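Local coordinates for protein HicA3 Toxin (Yersinia pestis, PDB 4P78) that probably acts as an RNA-cleaving toxin of the HicA family, held in this structure in complex with its HicB3 antitoxin, at residues G4-R9 / I40-P45; K8-A13 / V29-P34. One frame throughout, in Å; residues are numbered along the deposited sequence.

Interaction 1: residues G4-R9 / I40-P45; sequences GELIKR and ITLPYP
Leu42 puts both of its methyls against Leu6 and Ile7 of helix 3-12, one turn of which lies over strand 36-44 in the α-β-β-β-α fold of HicA, a variant of the double-stranded RNA-binding fold. The two elements run nearly antiparallel, their segment axes 157° apart and 10.2 Å from each other at closest approach, a usual spacing for a helix packed on a sheet. Leu42 has CG anti to its carbonyl carbon (chi1 -69°), which sends the branch toward the helix. There its CD2 meets Leu6 CD2 at 3.8 Å, the two chains crossing at a slant, while the side chains of Leu42 and Ile7 run past each other in opposite directions, with Leu42 CD1 4.0 Å from Ile7 CG1. Leu6 also reaches Ile49, Ile63 and Leu53, so the layer continues from the sheet to helix 51-61. The strand's outer edge is taken by the HicB3 antitoxin, which forms backbone hydrogen bonds to Thr41 and sets its Phe25 against Leu42. Farther along the strand, the extended outer branch of Ile7 (chi2 -180°) reaches Tyr44, CD1 of the isoleucine lying 4.4 Å from CD1 of the ring and approaching it obliquely.

Interaction 2: residues K8-A13 / V29-P34; sequences KRLEDA and VTLCKP
Lys33 reaches across from the end of strand 27-33 to the main-chain oxygen of Ala13, just past the last turn of helix 3-12. Lys33 CB starts in the direction of the helix but is still 5.9 Å from Ala13 O. Lys33 CG, anti to the backbone N (chi1 -178°), brings the chain to 4.9 Å from that same Ala13 O, and every further torsion is extended, making the side chain a straight arm with Trp15 packed against it. Lys33 CD comes to 4.0 Å from Ala13 O, and Lys33 CE lies 3.2 Å from the same Ala13 O. At the tip Lys33 NZ donates a hydrogen bond of 2.8 Å to Ala13 O, meeting it nearly head-on, with a C=O...N angle of 172°. The ammonium group thus sits by the C-terminal end of a helix, where its positive charge would probably be favoured by the helix dipole. This is the first helix of the HicA fold lying over the middle strand of its antiparallel sheet, with the lysine at the margin and leucines farther in. Leu10 and Leu31 point at each other and cross at about a right angle. Ile40, Ile63 and Trp15 pack round Leu10 as well, while Leu31 also touches Leu42 on the adjoining strand. Between the two leucines the contact is made by the terminal methyls, Leu10 CD1 lying 4.2 Å from Leu31 CD1.

From the N terminus, helix 3-12 supplies one side of both contacts, and the chain then runs through strand 16-22 to strand 27-33, where interaction 2 closes the shorter loop. After the next turn, strand 36-44 comes back under the earlier part of the helix and interaction 1 closes a longer loop. Interaction 2 is therefore nested within interaction 1, the two sharing Lys8 and Arg9 on the helix. On the sheet they are joined by probable backbone hydrogen bonds between the neighbouring antiparallel strands, from Leu31 N to Ile40 O and from Leu42 N to Val29 O. Together they tie one helix to the central and last strands.

Interaction 1: residues G4-R9 / I40-P45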
loop_
_atom_site.group_PDB
_atom_site.type_symbol
_atom_site.label_atom_id
_atom_site.label_comp_id
_atom_site.label_asym_id
_atom_site.label_seq_id
_atom_site.Cartn_x
_atom_site.Cartn_y
_atom_site.Cartn_z
ATOM N N GLY C 4 -21.918 8.912 -12.617
ATOM C CA GLY C 4 -23.212 8.853 -13.268
ATOM C C GLY C 4 -23.150 8.224 -14.636
ATOM O O GLY C 4 -23.996 7.393 -14.975
ATOM N N GLU C 5 -22.153 8.604 -15.428
ATOM C CA GLU C 5 -22.004 8.013 -16.753
ATOM C C GLU C 5 -21.612 6.523 -16.674
ATOM O O GLU C 5 -22.072 5.715 -17.488
ATOM C CB GLU C 5 -20.975 8.772 -17.586
ATOM C CG GLU C 5 -20.938 8.285 -19.029
ATOM C CD GLU C 5 -19.823 8.903 -19.843
ATOM O OE1 GLU C 5 -19.384 10.025 -19.507
ATOM O OE2 GLU C 5 -19.388 8.262 -20.826
ATOM N N LEU C 6 -20.782 6.160 -15.696
ATOM C CA LEU C 6 -20.396 4.756 -15.508
ATOM C C LEU C 6 -21.613 3.896 -15.166
ATOM O O LEU C 6 -21.802 2.823 -15.732
ATOM C CB LEU C 6 -19.326 4.622 -14.408
ATOM C CG LEU C 6 -18.979 3.183 -13.982
ATOM C CD1 LEU C 6 -18.640 2.323 -15.191
ATOM C CD2 LEU C 6 -17.819 3.174 -12.967
ATOM N N ILE C 7 -22.432 4.379 -14.238
ATOM C CA ILE C 7 -23.679 3.706 -13.862
ATOM C C ILE C 7 -24.603 3.503 -15.077
ATOM O O ILE C 7 -25.170 2.423 -15.271
ATOM C CB ILE C 7 -24.422 4.499 -12.754
ATOM C CG1 ILE C 7 -23.626 4.461 -11.442
ATOM C CG2 ILE C 7 -25.844 3.971 -12.555
ATOM C CD1 ILE C 7 -24.290 5.205 -10.297
ATOM N N LYS C 8 -24.733 4.523 -15.917
ATOM C CA LYS C 8 -25.567 4.368 -17.111
ATOM C C LYS C 8 -24.933 3.409 -18.132
ATOM O O LYS C 8 -25.641 2.662 -18.793
ATOM C CB LYS C 8 -25.872 5.739 -17.714
ATOM C CG LYS C 8 -26.691 6.614 -16.733
ATOM C CD LYS C 8 -26.437 8.121 -16.887
ATOM C CE LYS C 8 -26.952 8.887 -15.666
ATOM N NZ LYS C 8 -26.354 10.257 -15.542
ATOM N N ARG C 9 -23.603 3.361 -18.209
ATOM C CA ARG C 9 -22.969 2.336 -19.038
ATOM C C ARG C 9 -23.196 0.934 -18.470
ATOM O O ARG C 9 -23.337 -0.033 -19.226
ATOM C CB ARG C 9 -21.477 2.616 -19.199
ATOM C CG ARG C 9 -21.201 3.781 -20.136
ATOM C CD ARG C 9 -19.744 4.174 -20.125
ATOM N NE ARG C 9 -19.506 5.357 -20.944
ATOM C CZ ARG C 9 -19.327 5.319 -22.257
ATOM N NH1 ARG C 9 -19.356 4.155 -22.895
ATOM N NH2 ARG C 9 -19.121 6.441 -22.932
ATOM N N ILE C 40 -21.952 -5.370 -7.981
ATOM C CA ILE C 40 -20.926 -4.367 -8.214
ATOM C C ILE C 40 -21.091 -3.262 -7.179
ATOM O O ILE C 40 -22.185 -2.728 -7.001
ATOM C CB ILE C 40 -20.985 -3.804 -9.644
ATOM C CG1 ILE C 40 -20.627 -4.914 -10.632
ATOM C CG2 ILE C 40 -20.018 -2.610 -9.808
ATOM C CD1 ILE C 40 -20.614 -4.487 -12.056
ATOM N N THR C 41 -20.010 -2.967 -6.456
ATOM C CA THR C 41 -19.993 -1.864 -5.500
ATOM C C THR C 41 -19.105 -0.741 -6.031
ATOM O O THR C 41 -17.899 -0.931 -6.248
ATOM C CB THR C 41 -19.484 -2.309 -4.090
ATOM O OG1 THR C 41 -20.301 -3.368 -3.581
ATOM C CG2 THR C 41 -19.518 -1.149 -3.115
ATOM N N LEU C 42 -19.717 0.423 -6.238
ATOM C CA LEU C 42 -19.040 1.607 -6.771
ATOM C C LEU C 42 -18.941 2.737 -5.762
ATOM O O LEU C 42 -19.895 3.002 -5.033
ATOM C CB LEU C 42 -19.780 2.148 -7.998
ATOM C CG LEU C 42 -19.776 1.344 -9.284
ATOM C CD1 LEU C 42 -20.623 2.066 -10.335
ATOM C CD2 LEU C 42 -18.332 1.209 -9.731
ATOM N N PRO C 43 -17.791 3.431 -5.736
ATOM C CA PRO C 43 -17.711 4.698 -5.000
ATOM C C PRO C 43 -18.589 5.751 -5.679
ATOM O O PRO C 43 -18.646 5.782 -6.907
ATOM C CB PRO C 43 -16.231 5.083 -5.099
ATOM C CG PRO C 43 -15.763 4.444 -6.372
ATOM C CD PRO C 43 -16.567 3.153 -6.513
ATOM N N TYR C 44 -19.251 6.609 -4.913
ATOM C CA TYR C 44 -20.153 7.586 -5.523
ATOM C C TYR C 44 -20.351 8.777 -4.583
ATOM O O TYR C 44 -20.454 8.603 -3.367
ATOM C CB TYR C 44 -21.496 6.900 -5.885
ATOM C CG TYR C 44 -22.673 7.831 -6.144
ATOM C CD1 TYR C 44 -22.988 8.256 -7.429
ATOM C CD2 TYR C 44 -23.469 8.271 -5.095
ATOM C CE1 TYR C 44 -24.055 9.104 -7.659
ATOM C CE2 TYR C 44 -24.534 9.118 -5.311
ATOM C CZ TYR C 44 -24.822 9.531 -6.587
ATOM O OH TYR C 44 -25.879 10.371 -6.775
ATOM N N PRO C 45 -20.387 9.996 -5.137
ATOM C CA PRO C 45 -20.184 10.336 -6.549
ATOM C C PRO C 45 -18.736 10.740 -6.852
ATOM O O PRO C 45 -18.069 11.311 -5.991
ATOM C CB PRO C 45 -21.132 11.517 -6.744
ATOM C CG PRO C 45 -21.071 12.234 -5.397
ATOM C CD PRO C 45 -20.835 11.165 -4.353
#

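Interaction 2: residues K8-A13 / V29-P34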
loop_
_atom_site.group_PDB
_atom_site.type_symbol
_atom_site.label_atom_id
_atom_site.label_comp_id
_atom_site.label_asym_id
_atom_site.label_seq_id
_atom_site.Cartn_x
_atom_site.Cartn_y
_atom_site.Cartn_z
ATOM N N LYS C 8 -24.733 4.523 -15.917
ATOM C CA LYS C 8 -25.567 4.368 -17.111
ATOM C C LYS C 8 -24.933 3.409 -18.132
ATOM O O LYS C 8 -25.641 2.662 -18.793
ATOM C CB LYS C 8 -25.872 5.739 -17.714
ATOM C CG LYS C 8 -26.691 6.614 -16.733
ATOM C CD LYS C 8 -26.437 8.121 -16.887
ATOM C CE LYS C 8 -26.952 8.887 -15.666
ATOM N NZ LYS C 8 -26.354 10.257 -15.542
ATOM N N ARG C 9 -23.603 3.361 -18.209
ATOM C CA ARG C 9 -22.969 2.336 -19.038
ATOM C C ARG C 9 -23.196 0.934 -18.470
ATOM O O ARG C 9 -23.337 -0.033 -19.226
ATOM C CB ARG C 9 -21.477 2.616 -19.199
ATOM C CG ARG C 9 -21.201 3.781 -20.136
ATOM C CD ARG C 9 -19.744 4.174 -20.125
ATOM N NE ARG C 9 -19.506 5.357 -20.944
ATOM C CZ ARG C 9 -19.327 5.319 -22.257
ATOM N NH1 ARG C 9 -19.356 4.155 -22.895
ATOM N NH2 ARG C 9 -19.121 6.441 -22.932
ATOM N N LEU C 10 -23.259 0.820 -17.146
ATOM C CA LEU C 10 -23.546 -0.469 -16.512
ATOM C C LEU C 10 -25.003 -0.893 -16.766
ATOM O O LEU C 10 -25.296 -2.078 -16.969
ATOM C CB LEU C 10 -23.247 -0.408 -15.009
ATOM C CG LEU C 10 -21.751 -0.420 -14.638
ATOM C CD1 LEU C 10 -21.503 0.056 -13.220
ATOM C CD2 LEU C 10 -21.197 -1.825 -14.801
ATOM N N GLU C 11 -25.909 0.079 -16.772
ATOM C CA GLU C 11 -27.311 -0.192 -17.068
ATOM C C GLU C 11 -27.472 -0.641 -18.514
ATOM O O GLU C 11 -28.257 -1.542 -18.799
ATOM C CB GLU C 11 -28.176 1.038 -16.794
ATOM C CG GLU C 11 -28.366 1.329 -15.317
ATOM C CD GLU C 11 -29.180 2.588 -15.091
ATOM O OE1 GLU C 11 -29.005 3.541 -15.878
ATOM O OE2 GLU C 11 -29.998 2.617 -14.144
ATOM N N ASP C 12 -26.726 -0.017 -19.418
ATOM C CA ASP C 12 -26.707 -0.434 -20.816
ATOM C C ASP C 12 -26.270 -1.896 -20.957
ATOM O O ASP C 12 -26.649 -2.572 -21.905
ATOM C CB ASP C 12 -25.780 0.465 -21.635
ATOM C CG ASP C 12 -26.335 1.880 -21.815
ATOM O OD1 ASP C 12 -27.561 2.080 -21.626
ATOM O OD2 ASP C 12 -25.538 2.790 -22.149
ATOM N N ALA C 13 -25.471 -2.381 -20.010
ATOM C CA ALA C 13 -24.984 -3.752 -20.068
ATOM C C ALA C 13 -25.869 -4.697 -19.264
ATOM O O ALA C 13 -25.489 -5.849 -19.017
ATOM C CB ALA C 13 -23.536 -3.830 -19.576
ATOM N N VAL C 29 -22.702 3.050 -4.340
ATOM C CA VAL C 29 -23.875 2.533 -5.031
ATOM C C VAL C 29 -23.610 1.046 -5.329
ATOM O O VAL C 29 -22.541 0.697 -5.827
ATOM C CB VAL C 29 -24.173 3.349 -6.314
ATOM C CG1 VAL C 29 -25.277 2.707 -7.157
ATOM C CG2 VAL C 29 -24.567 4.784 -5.954
ATOM N N THR C 30 -24.548 0.174 -4.959
ATOM C CA THR C 30 -24.476 -1.232 -5.360
ATOM C C THR C 30 -25.381 -1.507 -6.566
ATOM O O THR C 30 -26.451 -0.899 -6.726
ATOM C CB THR C 30 -24.854 -2.208 -4.209
ATOM O OG1 THR C 30 -26.227 -2.050 -3.820
ATOM C CG2 THR C 30 -23.934 -2.019 -3.010
ATOM N N LEU C 31 -24.932 -2.401 -7.432
ATOM C CA LEU C 31 -25.738 -2.792 -8.584
ATOM C C LEU C 31 -25.817 -4.295 -8.648
ATOM O O LEU C 31 -24.946 -4.990 -8.128
ATOM C CB LEU C 31 -25.158 -2.253 -9.888
ATOM C CG LEU C 31 -25.008 -0.730 -9.984
ATOM C CD1 LEU C 31 -23.575 -0.273 -9.593
ATOM C CD2 LEU C 31 -25.394 -0.276 -11.388
ATOM N N CYS C 32 -26.865 -4.786 -9.297
ATOM C CA CYS C 32 -27.041 -6.206 -9.526
ATOM C C CYS C 32 -27.545 -6.413 -10.944
ATOM O O CYS C 32 -27.971 -5.469 -11.606
ATOM C CB CYS C 32 -28.025 -6.799 -8.521
ATOM S SG CYS C 32 -29.657 -6.030 -8.573
ATOM N N LYS C 33 -27.503 -7.652 -11.410
ATOM C CA LYS C 33 -27.927 -7.967 -12.763
ATOM C C LYS C 33 -28.778 -9.222 -12.716
ATOM O O LYS C 33 -28.346 -10.241 -12.181
ATOM C CB LYS C 33 -26.714 -8.148 -13.686
ATOM C CG LYS C 33 -27.061 -8.438 -15.140
ATOM C CD LYS C 33 -25.819 -8.433 -16.035
ATOM C CE LYS C 33 -26.206 -8.625 -17.494
ATOM N NZ LYS C 33 -25.035 -8.515 -18.415
ATOM N N PRO C 34 -30.004 -9.143 -13.264
ATOM C CA PRO C 34 -30.978 -10.242 -13.201
ATOM C C PRO C 34 -30.398 -11.532 -13.761
ATOM O O PRO C 34 -29.784 -11.502 -14.826
ATOM C CB PRO C 34 -32.139 -9.736 -14.067
ATOM C CG PRO C 34 -32.000 -8.264 -14.062
ATOM C CD PRO C 34 -30.529 -7.993 -14.023
#